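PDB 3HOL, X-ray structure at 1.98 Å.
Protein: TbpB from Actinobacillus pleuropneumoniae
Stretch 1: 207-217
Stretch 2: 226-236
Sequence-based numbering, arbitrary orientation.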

ATOM      1  N   PHE A 207      -0.350  -7.515   6.711  1.00  9.06           N
ATOM      2  CA  PHE A 207      -0.128  -8.721   7.486  1.00  9.20           C
ATOM      3  C   PHE A 207      -0.964  -9.848   6.891  1.00  9.68           C
ATOM      4  O   PHE A 207      -2.078  -9.606   6.375  1.00  9.20           O
ATOM      5  CB  PHE A 207      -0.394  -8.504   8.992  1.00  8.42           C
ATOM      6  CG  PHE A 207      -1.643  -7.725   9.269  1.00  9.02           C
ATOM      7  CD1 PHE A 207      -2.860  -8.365   9.399  1.00 11.16           C
ATOM      8  CD2 PHE A 207      -1.620  -6.321   9.304  1.00 10.63           C
ATOM      9  CE1 PHE A 207      -4.055  -7.624   9.607  1.00  9.11           C
ATOM     10  CE2 PHE A 207      -2.771  -5.599   9.528  1.00 10.00           C
ATOM     11  CZ  PHE A 207      -4.009  -6.268   9.684  1.00  8.82           C
ATOM     12  N   THR A 208      -0.417 -11.080   6.949  1.00  9.98           N
ATOM     13  CA  THR A 208      -1.134 -12.281   6.487  1.00  9.01           C
ATOM     14  C   THR A 208      -1.018 -13.400   7.501  1.00  8.81           C
ATOM     15  O   THR A 208       0.047 -13.591   8.159  1.00  8.56           O
ATOM     16  CB  THR A 208      -0.568 -12.811   5.139  1.00 10.77           C
ATOM     17  OG1 THR A 208       0.835 -13.024   5.280  1.00 11.69           O
ATOM     18  CG2 THR A 208      -0.754 -11.793   4.024  1.00  8.73           C
ATOM     19  N   GLY A 209      -2.090 -14.173   7.652  1.00  9.11           N
ATOM     20  CA  GLY A 209      -2.053 -15.213   8.654  1.00  9.24           C
ATOM     21  C   GLY A 209      -3.337 -15.997   8.763  1.00 10.10           C
ATOM     22  O   GLY A 209      -3.978 -16.268   7.742  1.00  9.91           O
ATOM     23  N   ALA A 210      -3.731 -16.312  10.008  1.00 10.48           N
ATOM     24  CA  ALA A 210      -4.823 -17.222  10.271  1.00 10.75           C
ATOM     25  C   ALA A 210      -5.699 -16.788  11.433  1.00 11.34           C
ATOM     26  O   ALA A 210      -5.224 -16.151  12.387  1.00 12.48           O
ATOM     27  CB  ALA A 210      -4.250 -18.657  10.520  1.00 10.75           C
ATOM     28  N   ALA A 211      -6.984 -17.148  11.386  1.00 10.59           N
ATOM     29  CA  ALA A 211      -7.840 -16.982  12.576  1.00 11.10           C
ATOM     30  C   ALA A 211      -8.176 -18.388  13.048  1.00 11.05           C
ATOM     31  O   ALA A 211      -8.545 -19.250  12.229  1.00 11.96           O
ATOM     32  CB  ALA A 211      -9.141 -16.204  12.236  1.00 10.03           C
ATOM     33  N   THR A 212      -8.015 -18.634  14.341  1.00 10.64           N
ATOM     34  CA  THR A 212      -8.324 -19.943  14.935  1.00 11.60           C
ATOM     35  C   THR A 212      -9.607 -19.865  15.720  1.00 11.05           C
ATOM     36  O   THR A 212      -9.694 -19.055  16.654  1.00 10.85           O
ATOM     37  CB  THR A 212      -7.182 -20.385  15.892  1.00 11.45           C
ATOM     38  OG1 THR A 212      -5.978 -20.458  15.130  1.00 11.60           O
ATOM     39  CG2 THR A 212      -7.488 -21.765  16.548  1.00 13.79           C
ATOM     40  N   ALA A 213     -10.615 -20.647  15.317  1.00 11.43           N
ATOM     41  CA  ALA A 213     -11.887 -20.658  16.048  1.00 11.71           C
ATOM     42  C   ALA A 213     -11.677 -21.152  17.466  1.00 12.83           C
ATOM     43  O   ALA A 213     -11.073 -22.231  17.663  1.00 13.00           O
ATOM     44  CB  ALA A 213     -12.912 -21.509  15.352  1.00 11.15           C
ATOM     45  N   SER A 214     -12.176 -20.413  18.460  1.00 13.47           N
ATOM     46  CA  SER A 214     -11.929 -20.791  19.868  1.00 14.04           C
ATOM     47  C   SER A 214     -12.851 -21.939  20.314  1.00 15.39           C
ATOM     48  O   SER A 214     -12.492 -22.688  21.198  1.00 13.59           O
ATOM     49  CB  SER A 214     -12.072 -19.597  20.825  1.00 14.66           C
ATOM     50  OG  SER A 214     -11.244 -18.505  20.419  1.00 17.25           O
ATOM     51  N   ASP A 215     -14.015 -22.075  19.684  1.00 16.06           N
ATOM     52  CA  ASP A 215     -14.950 -23.172  19.957  1.00 17.23           C
ATOM     53  C   ASP A 215     -15.170 -23.902  18.643  1.00 18.02           C
ATOM     54  O   ASP A 215     -15.817 -23.369  17.753  1.00 17.04           O
ATOM     55  CB  ASP A 215     -16.272 -22.630  20.534  1.00 17.31           C
ATOM     56  CG  ASP A 215     -17.276 -23.755  20.904  1.00 19.63           C
ATOM     57  OD1 ASP A 215     -17.069 -24.934  20.510  1.00 19.65           O
ATOM     58  OD2 ASP A 215     -18.282 -23.432  21.569  1.00 20.88           O
ATOM     59  N   LYS A 216     -14.585 -25.100  18.513  1.00 19.78           N
ATOM     60  CA  LYS A 216     -14.604 -25.891  17.272  1.00 22.15           C
ATOM     61  C   LYS A 216     -15.910 -26.676  17.065  1.00 23.26           C
ATOM     62  O   LYS A 216     -16.139 -27.247  15.990  1.00 23.92           O
ATOM     63  CB  LYS A 216     -13.425 -26.892  17.238  1.00 23.19           C
ATOM     64  CG  LYS A 216     -12.064 -26.288  16.857  1.00 26.72           C
ATOM     65  CD  LYS A 216     -12.028 -25.928  15.329  1.00 30.21           C
ATOM     66  CE  LYS A 216     -11.303 -24.614  15.077  1.00 34.24           C
ATOM     67  NZ  LYS A 216     -10.056 -24.372  15.932  1.00 30.17           N
ATOM     68  N   ASN A 217     -16.769 -26.678  18.073  1.00 24.69           N
ATOM     69  CA  ASN A 217     -18.059 -27.391  17.985  1.00 26.95           C
ATOM     70  C   ASN A 217     -19.196 -26.522  17.433  1.00 26.58           C
ATOM     71  O   ASN A 217     -19.542 -25.497  18.017  1.00 27.03           O
ATOM     72  CB  ASN A 217     -18.462 -27.948  19.352  1.00 27.32           C
ATOM     73  CG  ASN A 217     -17.457 -28.946  19.895  1.00 31.25           C
ATOM     74  OD1 ASN A 217     -16.874 -29.736  19.150  1.00 34.05           O
ATOM     75  ND2 ASN A 217     -17.239 -28.906  21.215  1.00 35.29           N
ATOM     76  N   PHE A 226     -21.939 -20.171  15.242  1.00 12.39           N
ATOM     77  CA  PHE A 226     -21.633 -19.662  13.889  1.00 12.10           C
ATOM     78  C   PHE A 226     -20.118 -19.553  13.547  1.00 12.22           C
ATOM     79  O   PHE A 226     -19.764 -19.279  12.389  1.00 13.08           O
ATOM     80  CB  PHE A 226     -22.312 -18.303  13.691  1.00 10.54           C
ATOM     81  CG  PHE A 226     -23.762 -18.437  13.349  1.00 13.49           C
ATOM     82  CD1 PHE A 226     -24.163 -18.654  12.030  1.00 12.59           C
ATOM     83  CD2 PHE A 226     -24.729 -18.450  14.364  1.00 11.71           C
ATOM     84  CE1 PHE A 226     -25.537 -18.834  11.718  1.00 13.82           C
ATOM     85  CE2 PHE A 226     -26.075 -18.619  14.060  1.00 15.32           C
ATOM     86  CZ  PHE A 226     -26.487 -18.804  12.747  1.00 13.38           C
ATOM     87  N   PHE A 227     -19.262 -19.730  14.559  1.00 10.44           N
ATOM     88  CA  PHE A 227     -17.823 -19.362  14.479  1.00 11.07           C
ATOM     89  C   PHE A 227     -16.937 -20.587  14.719  1.00 10.98           C
ATOM     90  O   PHE A 227     -15.982 -20.525  15.508  1.00  9.29           O
ATOM     91  CB  PHE A 227     -17.511 -18.286  15.552  1.00  9.22           C
ATOM     92  CG  PHE A 227     -18.576 -17.195  15.631  1.00 11.52           C
ATOM     93  CD1 PHE A 227     -18.650 -16.225  14.650  1.00 10.43           C
ATOM     94  CD2 PHE A 227     -19.513 -17.175  16.683  1.00 13.68           C
ATOM     95  CE1 PHE A 227     -19.635 -15.228  14.679  1.00 11.19           C
ATOM     96  CE2 PHE A 227     -20.508 -16.190  16.723  1.00 12.58           C
ATOM     97  CZ  PHE A 227     -20.565 -15.214  15.716  1.00 11.90           C
ATOM     98  N   SER A 228     -17.267 -21.692  14.045  1.00 11.48           N
ATOM     99  CA  SER A 228     -16.605 -22.969  14.376  1.00 12.20           C
ATOM    100  C   SER A 228     -15.433 -23.234  13.443  1.00 12.13           C
ATOM    101  O   SER A 228     -14.591 -24.085  13.739  1.00 12.19           O
ATOM    102  CB  SER A 228     -17.597 -24.151  14.338  1.00 12.20           C
ATOM    103  OG  SER A 228     -18.074 -24.397  13.002  1.00 15.38           O
ATOM    104  N   ALA A 229     -15.401 -22.532  12.318  1.00 12.02           N
ATOM    105  CA  ALA A 229     -14.428 -22.813  11.247  1.00 12.59           C
ATOM    106  C   ALA A 229     -13.197 -21.939  11.379  1.00 13.07           C
ATOM    107  O   ALA A 229     -13.313 -20.746  11.683  1.00 13.96           O
ATOM    108  CB  ALA A 229     -15.064 -22.570   9.909  1.00 11.17           C
ATOM    109  N   ASP A 230     -12.022 -22.518  11.163  1.00 13.17           N
ATOM    110  CA  ASP A 230     -10.801 -21.717  11.096  1.00 13.15           C
ATOM    111  C   ASP A 230     -10.715 -20.989   9.753  1.00 12.12           C
ATOM    112  O   ASP A 230     -11.457 -21.304   8.796  1.00 12.76           O
ATOM    113  CB  ASP A 230      -9.555 -22.621  11.208  1.00 14.19           C
ATOM    114  CG  ASP A 230      -9.420 -23.311  12.573  1.00 14.54           C
ATOM    115  OD1 ASP A 230      -9.835 -22.785  13.601  1.00 13.57           O
ATOM    116  OD2 ASP A 230      -8.885 -24.424  12.616  1.00 18.60           O
ATOM    117  N   SER A 231      -9.798 -20.026   9.676  1.00 10.93           N
ATOM    118  CA  SER A 231      -9.450 -19.336   8.420  1.00 10.62           C
ATOM    119  C   SER A 231      -7.939 -19.282   8.225  1.00 11.39           C
ATOM    120  O   SER A 231      -7.207 -18.881   9.140  1.00 10.29           O
ATOM    121  CB  SER A 231      -9.906 -17.870   8.453  1.00 10.38           C
ATOM    122  OG  SER A 231      -9.562 -17.231   7.228  1.00  8.70           O
ATOM    123  N   GLN A 232      -7.497 -19.615   7.014  1.00 11.15           N
ATOM    124  CA  GLN A 232      -6.106 -19.395   6.619  1.00 13.00           C
ATOM    125  C   GLN A 232      -6.038 -18.173   5.738  1.00 11.80           C
ATOM    126  O   GLN A 232      -5.040 -17.975   5.032  1.00 12.47           O
ATOM    127  CB  GLN A 232      -5.574 -20.611   5.808  1.00 13.41           C
ATOM    128  CG  GLN A 232      -5.543 -21.947   6.529  1.00 21.69           C
ATOM    129  CD  GLN A 232      -5.036 -21.910   7.985  1.00 29.88           C
ATOM    130  OE1 GLN A 232      -5.747 -22.358   8.906  1.00 31.44           O
ATOM    131  NE2 GLN A 232      -3.805 -21.394   8.199  1.00 32.79           N
ATOM    132  N   SER A 233      -7.076 -17.335   5.737  1.00 11.21           N
ATOM    133  CA  SER A 233      -7.088 -16.197   4.806  1.00 10.58           C
ATOM    134  C   SER A 233      -7.259 -14.863   5.535  1.00 10.57           C
ATOM    135  O   SER A 233      -8.025 -13.980   5.111  1.00  9.50           O
ATOM    136  CB  SER A 233      -8.176 -16.374   3.734  1.00 10.18           C
ATOM    137  OG  SER A 233      -9.476 -16.443   4.346  1.00 12.42           O
ATOM    138  N   LEU A 234      -6.553 -14.713   6.646  1.00  9.88           N
ATOM    139  CA  LEU A 234      -6.549 -13.421   7.328  1.00  9.40           C
ATOM    140  C   LEU A 234      -5.562 -12.518   6.602  1.00  8.78           C
ATOM    141  O   LEU A 234      -4.393 -12.884   6.424  1.00  8.78           O
ATOM    142  CB  LEU A 234      -6.127 -13.574   8.799  1.00  9.33           C
ATOM    143  CG  LEU A 234      -6.314 -12.283   9.634  1.00 12.06           C
ATOM    144  CD1 LEU A 234      -6.749 -12.619  11.077  1.00 13.94           C
ATOM    145  CD2 LEU A 234      -5.052 -11.475   9.659  1.00 12.96           C
ATOM    146  N   GLU A 235      -6.005 -11.330   6.210  1.00  7.53           N
ATOM    147  CA  GLU A 235      -5.116 -10.378   5.521  1.00  7.89           C
ATOM    148  C   GLU A 235      -5.605  -9.012   5.847  1.00  8.54           C
ATOM    149  O   GLU A 235      -6.847  -8.735   5.786  1.00  8.62           O
ATOM    150  CB  GLU A 235      -5.115 -10.582   3.980  1.00  7.68           C
ATOM    151  CG  GLU A 235      -3.919  -9.933   3.175  1.00  8.23           C
ATOM    152  CD  GLU A 235      -4.014  -8.416   2.906  1.00  9.37           C
ATOM    153  OE1 GLU A 235      -5.110  -7.792   3.063  1.00  8.52           O
ATOM    154  OE2 GLU A 235      -2.968  -7.823   2.490  1.00  8.80           O
ATOM    155  N   GLY A 236      -4.656  -8.126   6.171  1.00  7.45           N
ATOM    156  CA  GLY A 236      -5.033  -6.721   6.386  1.00  8.19           C
ATOM    157  C   GLY A 236      -3.847  -5.809   6.229  1.00  8.03           C
ATOM    158  O   GLY A 236      -2.830  -6.246   5.744  1.00  7.83           O
TER
HETATM  159  O   HOH W   1      -6.435 -21.425  11.196  1.00 36.96           O
HETATM  160  O   HOH W   2     -15.332 -19.963  18.140  1.00 12.75           O
HETATM  161  O   HOH W   3      -7.497 -25.282  14.706  1.00 32.62           O

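The two stretches run antiparallel, and their backbones satisfy each other in reciprocal pairs. Phe 207 N donates to Gly 236 O (2.9 Å) and Gly 236 N returns a bond to Phe 207 O (3.0 Å). Two residues on, Gly 209 N reaches Leu 234 O at 2.9 Å, while Leu 234 N reaches Gly 209 O at 3.2 Å. Thr 208 and Glu 235 form the non-hydrogen-bonded pair between them. A beta bulge shifts the register by one, so that Ala 211 pairs with Ser 231: Ala 211 N to Ser 231 O is 2.8 Å, and Ser 231 N to Ala 211 O is 2.9 Å. At the bulge Ser 233 N finds its acceptor within its own stretch, Ser 231 OG, at 2.9 Å; the short serine side chain can reach back to the backbone.

Phe 207, Leu 234, Ala 211 and Ser 231 share one face of the sheet. The Phe 207 ring lies over Gly 236, whose CA sits 3.8 Å from the ring centroid in a CH-pi contact. A CB on Gly 236 would fall 2.5 Å from Phe 207 CZ, so the glycine leaves the space the ring occupies. Leu 234 CD2 meets the ring edge, 3.8 Å from Phe 207 CD1.

Beyond the last backbone pair, side chains take over much of the bonding. Asp 230 OD1 accepts from Ala 213 N (2.9 Å) and forms a salt bridge with Lys 216 NZ (2.8 Å), although its crowding against Lys 216 CE makes its position less certain. Lys 216 NZ also donates to Ala 213 O (2.9 Å). Water 3 completes the link, accepting from Lys 216 NZ (3.0 Å) and donating to Asp 230 OD2 (2.7 Å). Water 2 joins the loops, accepting from Asp 215 N (2.9 Å) and lying 2.8 Å from Phe 227 O.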